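Local coordinates for uncharacterized protein (Bacillus subtilis, PDB 5DQV) that acts as a metal-dependent nucleotide pyrophosphohydrolase of the HD-domain family and binds a nickel ion at its HD-type metal site, at residues A[80-83]-A[84-88]; A[89-93]-A[94-98]. One frame throughout, in Å; residues are numbered along the deposited sequence. Where two conformers were deposited one is given.

Contact 1: residues A[80-83]-A[84-88]; sequences SEVY and NQLVT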
loop_
_atom_site.group_PDB
_atom_site.type_symbol
_atom_site.label_atom_id
_atom_site.label_comp_id
_atom_site.label_asym_id
_atom_site.label_seq_id
_atom_site.Cartn_x
_atom_site.Cartn_y
_atom_site.Cartn_z
ATOM N N SER A 80 3.484 9.066 -32.622
ATOM C CA SER A 80 3.382 8.484 -33.983
ATOM C C SER A 80 3.269 6.965 -33.951
ATOM O O SER A 80 2.555 6.380 -34.768
ATOM C CB SER A 80 4.480 8.984 -34.942
ATOM O OG SER A 80 5.702 8.327 -34.745
ATOM N N GLU A 81 3.915 6.307 -33.000
ATOM C CA GLU A 81 3.827 4.850 -32.923
ATOM C C GLU A 81 2.425 4.422 -32.561
ATOM O O GLU A 81 1.922 3.455 -33.116
ATOM C CB GLU A 81 4.855 4.285 -31.899
ATOM C CG GLU A 81 6.270 4.180 -32.506
ATOM C CD GLU A 81 7.410 4.114 -31.480
ATOM O OE1 GLU A 81 7.213 4.352 -30.281
ATOM O OE2 GLU A 81 8.531 3.910 -31.911
ATOM N N VAL A 82 1.800 5.133 -31.611
ATOM C CA VAL A 82 0.429 4.849 -31.231
ATOM C C VAL A 82 -0.524 5.087 -32.405
ATOM O O VAL A 82 -1.325 4.244 -32.717
ATOM C CB VAL A 82 0.006 5.691 -30.015
ATOM C CG1 VAL A 82 -1.440 5.482 -29.716
ATOM C CG2 VAL A 82 0.879 5.318 -28.770
ATOM N N TYR A 83 -0.419 6.252 -33.024
ATOM C CA TYR A 83 -1.213 6.611 -34.186
ATOM C C TYR A 83 -1.132 5.532 -35.308
ATOM O O TYR A 83 -2.152 5.050 -35.784
ATOM C CB TYR A 83 -0.785 7.991 -34.733
ATOM C CG TYR A 83 -1.551 8.372 -35.985
ATOM C CD1 TYR A 83 -2.791 9.003 -35.903
ATOM C CD2 TYR A 83 -1.056 8.060 -37.257
ATOM C CE1 TYR A 83 -3.488 9.361 -37.044
ATOM C CE2 TYR A 83 -1.771 8.391 -38.411
ATOM C CZ TYR A 83 -2.985 9.036 -38.275
ATOM O OH TYR A 83 -3.690 9.359 -39.375
ATOM N N ASN A 84 0.092 5.139 -35.663
ATOM C CA ASN A 84 0.330 4.198 -36.774
ATOM C C ASN A 84 -0.274 2.830 -36.523
ATOM O O ASN A 84 -0.823 2.199 -37.452
ATOM C CB ASN A 84 1.824 4.102 -37.071
ATOM C CG ASN A 84 2.394 5.373 -37.730
ATOM O OD1 ASN A 84 1.651 6.209 -38.203
ATOM N ND2 ASN A 84 3.738 5.462 -37.823
ATOM N N GLN A 85 -0.223 2.374 -35.271
ATOM C CA GLN A 85 -0.738 1.059 -34.935
ATOM C C GLN A 85 -2.231 1.083 -34.983
ATOM O O GLN A 85 -2.880 0.140 -35.484
ATOM C CB GLN A 85 -0.237 0.632 -33.550
ATOM C CG GLN A 85 -0.390 -0.835 -33.205
ATOM C CD GLN A 85 0.793 -1.701 -33.650
ATOM O OE1 GLN A 85 1.557 -1.304 -34.534
ATOM N NE2 GLN A 85 0.917 -2.904 -33.084
ATOM N N LEU A 86 -2.823 2.141 -34.429
ATOM C CA LEU A 86 -4.294 2.283 -34.533
ATOM C C LEU A 86 -4.777 2.232 -35.979
ATOM O O LEU A 86 -5.769 1.543 -36.299
ATOM C CB LEU A 86 -4.790 3.588 -33.854
ATOM C CG LEU A 86 -4.590 3.659 -32.344
ATOM C CD1 LEU A 86 -4.939 5.094 -31.845
ATOM C CD2 LEU A 86 -5.440 2.555 -31.681
ATOM N N VAL A 87 -4.120 2.988 -36.853
ATOM C CA VAL A 87 -4.516 3.061 -38.257
ATOM C C VAL A 87 -4.322 1.692 -38.952
ATOM O O VAL A 87 -5.142 1.263 -39.747
ATOM C CB VAL A 87 -3.739 4.214 -38.994
ATOM C CG1 VAL A 87 -3.836 4.120 -40.526
ATOM C CG2 VAL A 87 -4.274 5.565 -38.498
ATOM N N THR A 88 -3.214 1.032 -38.666
ATOM C CA THR A 88 -2.950 -0.272 -39.243
ATOM C C THR A 88 -4.018 -1.236 -38.805
ATOM O O THR A 88 -4.500 -2.071 -39.579
ATOM C CB THR A 88 -1.588 -0.776 -38.753
ATOM O OG1 THR A 88 -0.579 0.125 -39.208
ATOM C CG2 THR A 88 -1.313 -2.212 -39.237
#
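Tyr83 and Val87, Val82 and Leu86, and Ser80 and Asn84 meet one turn apart on helix 79-88 of the HD domain, where successive i to i+4 backbone bonds run from Asn84 N to Ser80 O, Gln85 N to Glu81 O, Leu86 N to Val82 O and Val87 N to Tyr83 O. The third of these is the straightest, 172° at the hydrogen, whereas Gln85 N also makes a weak bond to Val82 O.

The main side-chain contact is a CH-pi interaction: Val87 CG2 sits over one face of the Tyr83 ring, 4.0 Å from its centroid and displaced toward the hydroxyl-bearing end, with CZ the closest ring atom to CG2 at 3.7 Å. With CG anti to the backbone N (chi1 177°), the ring projects outward from the helix with a lean toward its C-terminal end, which brings the hydroxyl-bearing part of the ring against the Val87 methyl. The ring edge is occupied too. Asn84 OD1 lies near the ring plane beside Tyr83 CD2, 3.4 Å away, and the amide is turned steeply, 67°, against the ring.

On the buried side, Val82 and Leu86 run side by side in the same direction, and Val82 CG1 touches Leu86 CD1 at 4.1 Å. Both continue into the domain interior, Val82 against Ile100 and Leu86 against Ile16 and Val99. At the start of the helix, the carboxylate of Glu81 turns back to accept a hydrogen bond from Ser78 N through OE1.

Near the C-terminal end, Asn84 O is gripped twice by Thr88, whose N and OG1 approach from opposite faces of the carbonyl plane, the hydroxyl OG1 donating to Asn84 O over 2.7 Å.

Contact 2: residues A[89-93]-A[94-98]; sequences FGIGK and EDADR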
loop_
_atom_site.group_PDB
_atom_site.type_symbol
_atom_site.label_atom_id
_atom_site.label_comp_id
_atom_site.label_asym_id
_atom_site.label_seq_id
_atom_site.Cartn_x
_atom_site.Cartn_y
_atom_site.Cartn_z
ATOM N N PHE A 89 -4.400 -1.134 -37.546
ATOM C CA PHE A 89 -5.455 -1.967 -37.008
ATOM C C PHE A 89 -6.851 -1.663 -37.555
ATOM O O PHE A 89 -7.819 -2.404 -37.234
ATOM C CB PHE A 89 -5.467 -1.925 -35.485
ATOM C CG PHE A 89 -4.335 -2.668 -34.802
ATOM C CD1 PHE A 89 -3.605 -3.666 -35.423
ATOM C CD2 PHE A 89 -4.086 -2.424 -33.465
ATOM C CE1 PHE A 89 -2.596 -4.357 -34.726
ATOM C CE2 PHE A 89 -3.133 -3.124 -32.793
ATOM C CZ PHE A 89 -2.388 -4.096 -33.417
ATOM N N GLY A 90 -6.976 -0.625 -38.393
ATOM C CA GLY A 90 -8.214 -0.351 -39.115
ATOM C C GLY A 90 -9.095 0.740 -38.519
ATOM O O GLY A 90 -10.198 1.002 -39.037
ATOM N N ILE A 91 -8.614 1.426 -37.474
ATOM C CA ILE A 91 -9.340 2.570 -36.965
ATOM C C ILE A 91 -9.207 3.684 -37.999
ATOM O O ILE A 91 -8.110 3.976 -38.431
ATOM C CB ILE A 91 -8.797 3.003 -35.546
ATOM C CG1 ILE A 91 -9.066 1.851 -34.553
ATOM C CG2 ILE A 91 -9.387 4.356 -35.124
ATOM C CD1 ILE A 91 -9.339 2.264 -33.177
ATOM N N GLY A 92 -10.300 4.326 -38.362
ATOM C CA GLY A 92 -10.271 5.411 -39.369
ATOM C C GLY A 92 -9.444 6.616 -38.913
ATOM O O GLY A 92 -9.211 6.804 -37.731
ATOM N N LYS A 93 -9.004 7.426 -39.865
ATOM C CA LYS A 93 -8.125 8.567 -39.585
ATOM C C LYS A 93 -8.754 9.513 -38.584
ATOM O O LYS A 93 -8.076 10.030 -37.703
ATOM C CB LYS A 93 -7.829 9.359 -40.875
ATOM C CG LYS A 93 -7.183 10.764 -40.642
ATOM C CD LYS A 93 -6.986 11.575 -41.937
ATOM C CE LYS A 93 -6.502 13.008 -41.622
ATOM N NZ LYS A 93 -5.732 13.060 -40.345
ATOM N N GLU A 94 -10.046 9.739 -38.718
ATOM C CA GLU A 94 -10.704 10.742 -37.889
ATOM C C GLU A 94 -10.775 10.291 -36.430
ATOM O O GLU A 94 -10.514 11.091 -35.524
ATOM C CB GLU A 94 -12.097 11.095 -38.430
ATOM C CG GLU A 94 -12.084 11.544 -39.903
ATOM C CD GLU A 94 -11.388 12.880 -40.125
ATOM O OE1 GLU A 94 -10.135 12.944 -40.023
ATOM O OE2 GLU A 94 -12.100 13.871 -40.421
ATOM N N ASP A 95 -11.133 9.026 -36.227
ATOM C CA ASP A 95 -11.174 8.423 -34.913
ATOM C C ASP A 95 -9.812 8.358 -34.288
ATOM O O ASP A 95 -9.651 8.650 -33.089
ATOM C CB ASP A 95 -11.759 7.017 -34.998
ATOM C CG ASP A 95 -13.259 7.046 -35.173
ATOM O OD1 ASP A 95 -13.890 8.084 -34.882
ATOM O OD2 ASP A 95 -13.779 6.043 -35.599
ATOM N N ALA A 96 -8.830 7.990 -35.096
ATOM C CA ALA A 96 -7.472 7.950 -34.627
ATOM C C ALA A 96 -6.958 9.345 -34.188
ATOM O O ALA A 96 -6.336 9.497 -33.132
ATOM C CB ALA A 96 -6.576 7.302 -35.711
ATOM N N ASP A 97 -7.290 10.380 -34.949
ATOM C CA ASP A 97 -6.927 11.748 -34.580
ATOM C C ASP A 97 -7.578 12.143 -33.226
ATOM O O ASP A 97 -6.921 12.797 -32.376
ATOM C CB ASP A 97 -7.408 12.747 -35.677
ATOM C CG ASP A 97 -6.478 12.838 -36.854
ATOM O OD1 ASP A 97 -5.393 12.252 -36.805
ATOM O OD2 ASP A 97 -6.832 13.508 -37.856
ATOM N N ARG A 98 -8.860 11.771 -33.035
ATOM C CA ARG A 98 -9.597 12.089 -31.808
ATOM C C ARG A 98 -8.898 11.444 -30.615
ATOM O O ARG A 98 -8.763 12.054 -29.564
ATOM C CB ARG A 98 -11.061 11.582 -31.865
ATOM C CG ARG A 98 -12.027 12.393 -32.710
ATOM C CD ARG A 98 -13.422 11.726 -32.838
ATOM N NE ARG A 98 -14.241 11.832 -31.623
ATOM C CZ ARG A 98 -15.447 11.273 -31.464
ATOM N NH1 ARG A 98 -16.023 10.582 -32.451
ATOM N NH2 ARG A 98 -16.106 11.434 -30.315
HETATM O O HOH W 1 -12.879 3.922 -36.955
#
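Lys93 and Asp97, one turn apart at the start of helix 93-106, slant across one another and join in a salt bridge, Lys93 NZ to Asp97 OD2 at 2.8 Å. The lysine chain runs out extended and bends only at its last torsion (chi4 28°), which turns the ammonium toward Asp97 OD2. It meets OD2 on the syn side, 19° out of the carboxylate plane. Glu94 folds beside the aliphatic part of the lysine, with OE1 3.7 Å from Lys93 CG.

On another side of the helix start, Ile91 and Asp95 cross at about a right angle: Ile91 CG2 abuts Asp95 CB at 3.6 Å and also touches Ala96 CB. Ile91 also packs on Phe55 and Thr59 of helix 54-63 and on Gln12 and Ile16 of helix 8-24, so it joins the loop to both helices.

Gly92, the N-cap residue, starts the helix; its O accepts the first i to i+4 bond, from Ala96 N. A water bridges the turn, accepting from Gly92 N and donating to Asp95 OD2 at 2.7 Å. Earlier, Gly90 closes the preceding helix in a Schellman motif with positive phi (100°).

Glu94, Asp95 and Asp97 thus place negative charge in the first turn and just beyond it, probably interacting favourably with the positive end of the helix dipole, while the Lys93 ammonium would partly offset that charge at Asp97.

How the contacts relate
Contacts 1 and 2 follow one another along the chain, their centres about 9 Å apart. Contact 1 lies on helix 79-88; contact 2 takes in the loop after it and the first turns of helix 93-106, so together they span two consecutive helices joined by a short loop within the HD domain. Leu86 O and Ile91 N, 3.1 Å apart, probably hydrogen-bond across the junction. The two helices also meet through the Tyr83 ring, whose CE1 packs against Asp97 OD1 at 3.5 Å. The contact centres lie about 21 and 22 Å from that of the chain; the Val82 side chain is about 14 Å from the bound nickel ion, and neither contact supplies a metal ligand.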